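Local structure of citrinin polyketide synthase (Monascus purpureus, 5MPT) at residues P181-F193 against T365-I379. The protein builds the keto-aldehyde precursor of the mycotoxin citrinin as a multidomain non-reducing polyketide synthase, of which this chain is the C-methyltransferase domain. Sequence-based numbering, arbitrary orientation. Where two conformers were deposited one is given.
Sequences PINAVWIQQAEFF and TEGTRPEANIQRLII
Helix 181-193 runs over strand 375-379 in nearly the same direction, the axes 8.9 Å apart at 28°, with Trp186 and Leu377 nearest each other along the backbones. The Trp186 side chain projects onto the strand, its CG beside the backbone N (chi1 -74°), and Gln375 CB makes a CH-pi contact 3.7 Å from the centre of its six-membered ring, almost on the normal. Val185 CG1 covers the opposite face, while Glu371 O approaches the ring edge at CZ2. The indole NE1 reaches the strand through a water 2.9 Å away, which also bonds Thr365 OG1 and donates to Ala372 O and Gln375 O, linking the helix to Thr365, the 3-10 segment and the start of the strand. Bent at chi2, Gln375 turns its amide to the start of the helix, where NE2 donates to Ile182 O (2.8 Å) and Asn183 OD1 (3.0 Å); both acceptors lie in its amide plane, although NE2 stands above each carbonyl plane. With OE1 accepting from Asn286 ND2, this amide is fixed in rotation. Further along, Leu377 CD1 packs on Ala190 CB (4.0 Å), and Ile379 CD1 meets Phe193 CZ. This is helix-on-sheet packing in a Rossmann-like methyltransferase fold, the strand lying antiparallel beside 309-316; Asn183, also bonded to Val176 O, sits close to catalytic Tyr177 and the S-adenosylhomocysteine pocket.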
ATOM      1  N   PRO A 181     -12.224   1.165  -1.015  1.00 21.18           N
ATOM      2  CA  PRO A 181     -12.092   0.529  -2.330  1.00 21.80           C
ATOM      3  C   PRO A 181     -10.682   0.567  -2.909  1.00 20.32           C
ATOM      4  O   PRO A 181     -10.266  -0.399  -3.545  1.00 22.70           O
ATOM      5  CB  PRO A 181     -13.100   1.325  -3.181  1.00 21.83           C
ATOM      6  CG  PRO A 181     -14.173   1.658  -2.229  1.00 22.02           C
ATOM      7  CD  PRO A 181     -13.415   2.037  -0.952  1.00 20.83           C
ATOM      8  N   ILE A 182      -9.911   1.632  -2.669  1.00 20.43           N
ATOM      9  CA  ILE A 182      -8.586   1.734  -3.274  1.00 17.66           C
ATOM     10  C   ILE A 182      -7.708   0.550  -2.881  1.00 19.04           C
ATOM     11  O   ILE A 182      -6.793   0.174  -3.622  1.00 21.02           O
ATOM     12  CB  ILE A 182      -7.927   3.077  -2.875  1.00 19.82           C
ATOM     13  CG1 ILE A 182      -6.591   3.300  -3.591  1.00 22.88           C
ATOM     14  CG2 ILE A 182      -7.639   3.142  -1.366  1.00 20.93           C
ATOM     15  CD1 ILE A 182      -6.680   3.399  -5.065  1.00 28.70           C
ATOM     16  N   ASN A 183      -7.975  -0.063  -1.727  1.00 18.56           N
ATOM     17  CA  ASN A 183      -7.335  -1.313  -1.338  1.00 20.41           C
ATOM     18  C   ASN A 183      -8.235  -2.540  -1.502  1.00 21.98           C
ATOM     19  O   ASN A 183      -7.751  -3.601  -1.896  1.00 23.24           O
ATOM     20  CB  ASN A 183      -6.885  -1.231   0.110  1.00 20.63           C
ATOM     21  CG  ASN A 183      -5.638  -0.407   0.266  1.00 21.80           C
ATOM     22  OD1 ASN A 183      -4.642  -0.615  -0.420  1.00 23.86           O
ATOM     23  ND2 ASN A 183      -5.696   0.566   1.140  1.00 21.60           N
ATOM     24  N   ALA A 184      -9.512  -2.435  -1.152  1.00 21.87           N
ATOM     25  CA  ALA A 184     -10.392  -3.605  -1.162  1.00 23.08           C
ATOM     26  C   ALA A 184     -10.545  -4.203  -2.548  1.00 22.03           C
ATOM     27  O   ALA A 184     -10.698  -5.419  -2.677  1.00 21.39           O
ATOM     28  CB  ALA A 184     -11.755  -3.250  -0.588  1.00 23.92           C
ATOM     29  N   VAL A 185     -10.479  -3.387  -3.594  1.00 21.79           N
ATOM     30  CA  VAL A 185     -10.695  -3.887  -4.950  1.00 19.85           C
ATOM     31  C   VAL A 185      -9.750  -5.049  -5.236  1.00 19.79           C
ATOM     32  O   VAL A 185     -10.167  -6.137  -5.674  1.00 18.84           O
ATOM     33  CB  VAL A 185     -10.508  -2.741  -5.963  1.00 19.89           C
ATOM     34  CG1 VAL A 185     -10.045  -3.288  -7.343  1.00 19.51           C
ATOM     35  CG2 VAL A 185     -11.791  -1.967  -6.073  1.00 21.20           C
ATOM     36  N   TRP A 186      -8.460  -4.830  -5.005  1.00 20.70           N
ATOM     37  CA  TRP A 186      -7.469  -5.832  -5.369  1.00 20.98           C
ATOM     38  C   TRP A 186      -7.388  -6.975  -4.367  1.00 20.45           C
ATOM     39  O   TRP A 186      -7.019  -8.083  -4.756  1.00 20.08           O
ATOM     40  CB  TRP A 186      -6.098  -5.170  -5.539  1.00 20.09           C
ATOM     41  CG  TRP A 186      -6.055  -4.401  -6.815  1.00 21.23           C
ATOM     42  CD1 TRP A 186      -5.846  -4.899  -8.068  1.00 23.38           C
ATOM     43  CD2 TRP A 186      -6.296  -2.999  -6.974  1.00 20.75           C
ATOM     44  NE1 TRP A 186      -5.925  -3.894  -9.002  1.00 23.44           N
ATOM     45  CE2 TRP A 186      -6.186  -2.717  -8.354  1.00 23.01           C
ATOM     46  CE3 TRP A 186      -6.545  -1.948  -6.082  1.00 19.26           C
ATOM     47  CZ2 TRP A 186      -6.355  -1.450  -8.864  1.00 23.80           C
ATOM     48  CZ3 TRP A 186      -6.727  -0.709  -6.594  1.00 20.11           C
ATOM     49  CH2 TRP A 186      -6.609  -0.459  -7.975  1.00 22.46           C
ATOM     50  N   ILE A 187      -7.792  -6.745  -3.117  1.00 20.77           N
ATOM     51  CA  ILE A 187      -7.952  -7.841  -2.170  1.00 21.50           C
ATOM     52  C   ILE A 187      -9.083  -8.747  -2.618  1.00 20.66           C
ATOM     53  O   ILE A 187      -8.963  -9.972  -2.608  1.00 23.19           O
ATOM     54  CB  ILE A 187      -8.187  -7.290  -0.746  1.00 22.70           C
ATOM     55  CG1 ILE A 187      -6.971  -6.471  -0.274  1.00 24.41           C
ATOM     56  CG2 ILE A 187      -8.457  -8.441   0.218  1.00 23.82           C
ATOM     57  CD1 ILE A 187      -7.159  -5.760   1.102  1.00 25.36           C
ATOM     58  N   GLN A 188     -10.202  -8.150  -3.035  1.00 20.82           N
ATOM     59  CA  GLN A 188     -11.302  -8.948  -3.550  1.00 21.17           C
ATOM     60  C   GLN A 188     -10.869  -9.714  -4.785  1.00 19.52           C
ATOM     61  O   GLN A 188     -11.247 -10.865  -4.965  1.00 20.39           O
ATOM     62  CB  GLN A 188     -12.491  -8.024  -3.841  1.00 22.39           C
ATOM     63  CG  GLN A 188     -13.773  -8.733  -4.141  1.00 25.64           C
ATOM     64  CD  GLN A 188     -14.447  -9.299  -2.905  1.00 27.63           C
ATOM     65  OE1 GLN A 188     -14.710  -8.572  -1.942  1.00 29.15           O
ATOM     66  NE2 GLN A 188     -14.730 -10.614  -2.926  1.00 26.58           N
ATOM     67  N   GLN A 189     -10.080  -9.092  -5.651  1.00 18.85           N
ATOM     68  CA  GLN A 189      -9.593  -9.783  -6.839  1.00 17.39           C
ATOM     69  C   GLN A 189      -8.667 -10.939  -6.466  1.00 17.81           C
ATOM     70  O   GLN A 189      -8.699 -12.006  -7.087  1.00 19.42           O
ATOM     71  CB  GLN A 189      -8.901  -8.768  -7.750  1.00 18.04           C
ATOM     72  CG  GLN A 189      -8.433  -9.374  -9.046  1.00 18.24           C
ATOM     73  CD  GLN A 189      -7.706  -8.372  -9.904  1.00 22.07           C
ATOM     74  OE1 GLN A 189      -7.100  -7.451  -9.390  1.00 24.10           O
ATOM     75  NE2 GLN A 189      -7.755  -8.551 -11.225  1.00 23.90           N
ATOM     76  N   ALA A 190      -7.864 -10.759  -5.423  1.00 18.96           N
ATOM     77  CA  ALA A 190      -7.020 -11.843  -4.967  1.00 18.83           C
ATOM     78  C   ALA A 190      -7.848 -12.990  -4.421  1.00 19.85           C
ATOM     79  O   ALA A 190      -7.476 -14.155  -4.617  1.00 18.55           O
ATOM     80  CB  ALA A 190      -6.013 -11.321  -3.922  1.00 19.98           C
ATOM     81  N   GLU A 191      -8.948 -12.699  -3.718  1.00 21.37           N
ATOM     82  CA  GLU A 191      -9.869 -13.768  -3.317  1.00 22.99           C
ATOM     83  C   GLU A 191     -10.323 -14.592  -4.517  1.00 20.19           C
ATOM     84  O   GLU A 191     -10.333 -15.817  -4.467  1.00 21.02           O
ATOM     85  CB  GLU A 191     -11.088 -13.215  -2.596  1.00 27.05           C
ATOM     86  CG  GLU A 191     -10.790 -12.479  -1.301  1.00 28.35           C
ATOM     87  CD  GLU A 191     -12.061 -11.888  -0.723  1.00 30.69           C
ATOM     88  OE1 GLU A 191     -12.118 -10.641  -0.589  1.00 32.01           O
ATOM     89  OE2 GLU A 191     -13.006 -12.668  -0.440  1.00 32.43           O
ATOM     90  N   PHE A 192     -10.754 -13.926  -5.590  1.00 19.25           N
ATOM     91  CA  PHE A 192     -11.223 -14.618  -6.785  1.00 19.79           C
ATOM     92  C   PHE A 192     -10.126 -15.487  -7.390  1.00 19.55           C
ATOM     93  O   PHE A 192     -10.343 -16.668  -7.731  1.00 21.07           O
ATOM     94  CB  PHE A 192     -11.752 -13.560  -7.779  1.00 18.55           C
ATOM     95  CG  PHE A 192     -12.211 -14.120  -9.072  1.00 19.91           C
ATOM     96  CD1 PHE A 192     -13.114 -15.179  -9.114  1.00 19.61           C
ATOM     97  CD2 PHE A 192     -11.744 -13.586 -10.266  1.00 22.99           C
ATOM     98  CE1 PHE A 192     -13.585 -15.649 -10.343  1.00 20.27           C
ATOM     99  CE2 PHE A 192     -12.176 -14.082 -11.493  1.00 24.12           C
ATOM    100  CZ  PHE A 192     -13.099 -15.106 -11.530  1.00 21.78           C
ATOM    101  N   PHE A 193      -8.915 -14.945  -7.467  1.00 19.17           N
ATOM    102  CA  PHE A 193      -7.794 -15.706  -7.981  1.00 19.38           C
ATOM    103  C   PHE A 193      -7.594 -16.970  -7.153  1.00 19.53           C
ATOM    104  O   PHE A 193      -7.498 -18.087  -7.689  1.00 19.92           O
ATOM    105  CB  PHE A 193      -6.536 -14.840  -7.970  1.00 18.13           C
ATOM    106  CG  PHE A 193      -5.271 -15.631  -8.033  1.00 18.82           C
ATOM    107  CD1 PHE A 193      -4.970 -16.397  -9.151  1.00 19.18           C
ATOM    108  CD2 PHE A 193      -4.381 -15.612  -6.970  1.00 19.41           C
ATOM    109  CE1 PHE A 193      -3.828 -17.156  -9.232  1.00 20.66           C
ATOM    110  CE2 PHE A 193      -3.217 -16.361  -7.037  1.00 21.65           C
ATOM    111  CZ  PHE A 193      -2.936 -17.152  -8.167  1.00 21.91           C
ATOM    112  N   THR A 365      -1.862  -7.746 -12.889  1.00 19.04           N
ATOM    113  CA  THR A 365      -3.166  -7.267 -13.315  1.00 17.92           C
ATOM    114  C   THR A 365      -3.016  -6.007 -14.140  1.00 19.72           C
ATOM    115  O   THR A 365      -2.119  -5.182 -13.900  1.00 19.35           O
ATOM    116  CB  THR A 365      -4.053  -6.979 -12.108  1.00 16.23           C
ATOM    117  OG1 THR A 365      -3.354  -6.104 -11.215  1.00 17.29           O
ATOM    118  CG2 THR A 365      -4.373  -8.268 -11.368  1.00 17.67           C
ATOM    119  N   GLU A 366      -3.927  -5.858 -15.106  1.00 21.80           N
ATOM    120  CA  GLU A 366      -3.995  -4.677 -15.941  1.00 24.04           C
ATOM    121  C   GLU A 366      -5.421  -4.515 -16.428  1.00 21.89           C
ATOM    122  O   GLU A 366      -6.220  -5.460 -16.418  1.00 22.31           O
ATOM    123  CB  GLU A 366      -3.016  -4.754 -17.114  1.00 29.92           C
ATOM    124  CG  GLU A 366      -3.088  -5.947 -17.993  1.00 41.73           C
ATOM    125  CD  GLU A 366      -1.806  -6.084 -18.813  1.00 54.15           C
ATOM    126  OE1 GLU A 366      -0.935  -5.183 -18.715  1.00 53.14           O
ATOM    127  OE2 GLU A 366      -1.666  -7.078 -19.550  1.00 63.92           O
ATOM    128  N   GLY A 367      -5.712  -3.303 -16.872  1.00 22.62           N
ATOM    129  CA  GLY A 367      -7.023  -2.987 -17.411  1.00 24.19           C
ATOM    130  C   GLY A 367      -7.015  -1.689 -18.186  1.00 24.84           C
ATOM    131  O   GLY A 367      -6.002  -0.995 -18.287  1.00 24.93           O
ATOM    132  N   THR A 368      -8.191  -1.343 -18.711  1.00 29.57           N
ATOM    133  CA  THR A 368      -8.362  -0.086 -19.434  0.72 34.15           C
ATOM    134  C   THR A 368      -8.718   1.079 -18.521  1.00 30.86           C
ATOM    135  O   THR A 368      -8.441   2.239 -18.870  1.00 28.99           O
ATOM    136  CB  THR A 368      -9.448  -0.243 -20.507  0.72 38.19           C
ATOM    137  OG1 THR A 368     -10.715  -0.443 -19.871  0.72 35.92           O
ATOM    138  CG2 THR A 368      -9.140  -1.429 -21.408  0.72 39.80           C
ATOM    139  N   ARG A 369      -9.314   0.816 -17.366  1.00 24.09           N
ATOM    140  CA  ARG A 369      -9.589   1.891 -16.435  1.00 22.67           C
ATOM    141  C   ARG A 369      -8.290   2.452 -15.852  1.00 22.53           C
ATOM    142  O   ARG A 369      -7.330   1.708 -15.624  1.00 23.80           O
ATOM    143  CB  ARG A 369     -10.509   1.386 -15.322  1.00 20.68           C
ATOM    144  CG  ARG A 369     -11.900   1.022 -15.830  1.00 20.25           C
ATOM    145  CD  ARG A 369     -12.776   0.476 -14.706  1.00 18.78           C
ATOM    146  NE  ARG A 369     -14.096   0.143 -15.236  1.00 20.13           N
ATOM    147  CZ  ARG A 369     -15.082   1.029 -15.371  1.00 22.30           C
ATOM    148  NH1 ARG A 369     -14.878   2.301 -15.004  1.00 22.33           N
ATOM    149  NH2 ARG A 369     -16.262   0.657 -15.868  1.00 25.39           N
ATOM    150  N   PRO A 370      -8.219   3.764 -15.632  1.00 23.05           N
ATOM    151  CA  PRO A 370      -6.980   4.357 -15.103  1.00 21.60           C
ATOM    152  C   PRO A 370      -6.581   3.796 -13.753  1.00 20.40           C
ATOM    153  O   PRO A 370      -5.388   3.733 -13.457  1.00 22.24           O
ATOM    154  CB  PRO A 370      -7.321   5.856 -15.034  1.00 21.43           C
ATOM    155  CG  PRO A 370      -8.836   5.921 -15.021  1.00 22.31           C
ATOM    156  CD  PRO A 370      -9.266   4.773 -15.864  1.00 23.63           C
ATOM    157  N   GLU A 371      -7.550   3.380 -12.931  1.00 19.45           N
ATOM    158  CA  GLU A 371      -7.248   2.841 -11.618  1.00 18.21           C
ATOM    159  C   GLU A 371      -6.484   1.537 -11.706  1.00 18.91           C
ATOM    160  O   GLU A 371      -5.781   1.187 -10.763  1.00 20.30           O
ATOM    161  CB  GLU A 371      -8.539   2.637 -10.834  1.00 18.09           C
ATOM    162  CG  GLU A 371      -9.316   3.907 -10.548  1.00 18.83           C
ATOM    163  CD  GLU A 371     -10.219   4.402 -11.677  1.00 21.20           C
ATOM    164  OE1 GLU A 371     -10.547   3.651 -12.648  1.00 23.66           O
ATOM    165  OE2 GLU A 371     -10.663   5.573 -11.566  1.00 21.78           O
ATOM    166  N   ALA A 372      -6.634   0.793 -12.809  1.00 18.69           N
ATOM    167  CA  ALA A 372      -5.870  -0.438 -13.002  1.00 20.61           C
ATOM    168  C   ALA A 372      -4.368  -0.201 -12.989  1.00 22.80           C
ATOM    169  O   ALA A 372      -3.623  -1.163 -12.861  1.00 22.17           O
ATOM    170  CB  ALA A 372      -6.293  -1.121 -14.318  1.00 18.92           C
ATOM    171  N   ASN A 373      -3.906   1.051 -13.079  1.00 25.94           N
ATOM    172  CA  ASN A 373      -2.487   1.368 -12.980  1.00 25.75           C
ATOM    173  C   ASN A 373      -2.077   1.797 -11.581  1.00 21.26           C
ATOM    174  O   ASN A 373      -0.866   1.874 -11.291  1.00 20.02           O
ATOM    175  CB  ASN A 373      -2.111   2.468 -13.981  1.00 30.30           C
ATOM    176  CG  ASN A 373      -2.373   2.062 -15.412  1.00 34.88           C
ATOM    177  OD1 ASN A 373      -2.058   0.947 -15.821  1.00 30.69           O
ATOM    178  ND2 ASN A 373      -2.991   2.961 -16.182  1.00 42.24           N
ATOM    179  N   ILE A 374      -3.031   1.983 -10.672  1.00 19.53           N
ATOM    180  CA  ILE A 374      -2.675   2.548  -9.366  1.00 19.39           C
ATOM    181  C   ILE A 374      -2.085   1.483  -8.456  1.00 18.32           C
ATOM    182  O   ILE A 374      -1.058   1.710  -7.801  1.00 19.07           O
ATOM    183  CB  ILE A 374      -3.884   3.230  -8.707  1.00 19.36           C
ATOM    184  CG1 ILE A 374      -4.384   4.384  -9.579  1.00 20.98           C
ATOM    185  CG2 ILE A 374      -3.524   3.722  -7.319  1.00 20.91           C
ATOM    186  CD1 ILE A 374      -5.746   4.909  -9.148  1.00 21.20           C
ATOM    187  N   GLN A 375      -2.765   0.348  -8.335  1.00 20.01           N
ATOM    188  CA  GLN A 375      -2.229  -0.839  -7.691  1.00 17.47           C
ATOM    189  C   GLN A 375      -2.361  -2.004  -8.638  1.00 17.50           C
ATOM    190  O   GLN A 375      -3.193  -2.016  -9.544  1.00 19.08           O
ATOM    191  CB  GLN A 375      -2.950  -1.188  -6.391  1.00 15.34           C
ATOM    192  CG  GLN A 375      -3.159   0.028  -5.497  1.00 15.86           C
ATOM    193  CD  GLN A 375      -3.003  -0.301  -4.052  1.00 16.69           C
ATOM    194  OE1 GLN A 375      -1.902  -0.643  -3.605  1.00 18.95           O
ATOM    195  NE2 GLN A 375      -4.072  -0.231  -3.303  1.00 16.77           N
ATOM    196  N   ARG A 376      -1.549  -3.015  -8.372  1.00 16.79           N
ATOM    197  CA  ARG A 376      -1.578  -4.244  -9.128  1.00 17.02           C
ATOM    198  C   ARG A 376      -1.389  -5.415  -8.190  1.00 15.96           C
ATOM    199  O   ARG A 376      -0.671  -5.322  -7.188  1.00 19.58           O
ATOM    200  CB  ARG A 376      -0.491  -4.274 -10.187  1.00 17.18           C
ATOM    201  CG  ARG A 376      -0.603  -3.192 -11.198  1.00 17.63           C
ATOM    202  CD  ARG A 376       0.337  -3.414 -12.343  1.00 19.67           C
ATOM    203  NE  ARG A 376       0.488  -2.196 -13.105  1.00 20.60           N
ATOM    204  CZ  ARG A 376      -0.286  -1.824 -14.121  1.00 21.15           C
ATOM    205  NH1 ARG A 376      -1.291  -2.603 -14.555  1.00 20.86           N
ATOM    206  NH2 ARG A 376      -0.051  -0.644 -14.702  1.00 23.32           N
ATOM    207  N   LEU A 377      -2.016  -6.542  -8.538  1.00 16.68           N
ATOM    208  CA  LEU A 377      -1.504  -7.827  -8.104  1.00 16.14           C
ATOM    209  C   LEU A 377      -0.371  -8.219  -9.042  1.00 17.64           C
ATOM    210  O   LEU A 377      -0.507  -8.171 -10.267  1.00 20.07           O
ATOM    211  CB  LEU A 377      -2.571  -8.913  -8.103  1.00 17.76           C
ATOM    212  CG  LEU A 377      -3.799  -8.758  -7.203  1.00 20.19           C
ATOM    213  CD1 LEU A 377      -4.809  -9.888  -7.478  1.00 21.76           C
ATOM    214  CD2 LEU A 377      -3.381  -8.702  -5.759  1.00 20.96           C
ATOM    215  N   ILE A 378       0.746  -8.599  -8.460  1.00 17.39           N
ATOM    216  CA  ILE A 378       1.939  -9.001  -9.192  1.00 17.37           C
ATOM    217  C   ILE A 378       2.254 -10.394  -8.695  1.00 17.75           C
ATOM    218  O   ILE A 378       2.511 -10.602  -7.500  1.00 18.37           O
ATOM    219  CB  ILE A 378       3.132  -8.051  -8.970  1.00 17.55           C
ATOM    220  CG1 ILE A 378       2.764  -6.609  -9.309  1.00 18.42           C
ATOM    221  CG2 ILE A 378       4.331  -8.474  -9.813  1.00 19.14           C
ATOM    222  CD1 ILE A 378       3.824  -5.595  -8.841  1.00 21.42           C
ATOM    223  N   ILE A 379       2.142 -11.362  -9.582  1.00 16.59           N
ATOM    224  CA  ILE A 379       2.428 -12.750  -9.238  1.00 15.81           C
ATOM    225  C   ILE A 379       3.806 -13.110  -9.759  1.00 18.05           C
ATOM    226  O   ILE A 379       4.208 -12.680 -10.855  1.00 20.27           O
ATOM    227  CB  ILE A 379       1.328 -13.696  -9.787  1.00 17.93           C
ATOM    228  CG1 ILE A 379       1.511 -15.088  -9.191  1.00 19.87           C
ATOM    229  CG2 ILE A 379       1.344 -13.771 -11.335  1.00 18.40           C
ATOM    230  CD1 ILE A 379       0.310 -16.011  -9.474  1.00 21.22           C
TER
HETATM  231  O   HOH W   1      -4.319  -3.480 -11.413  1.00 19.91           O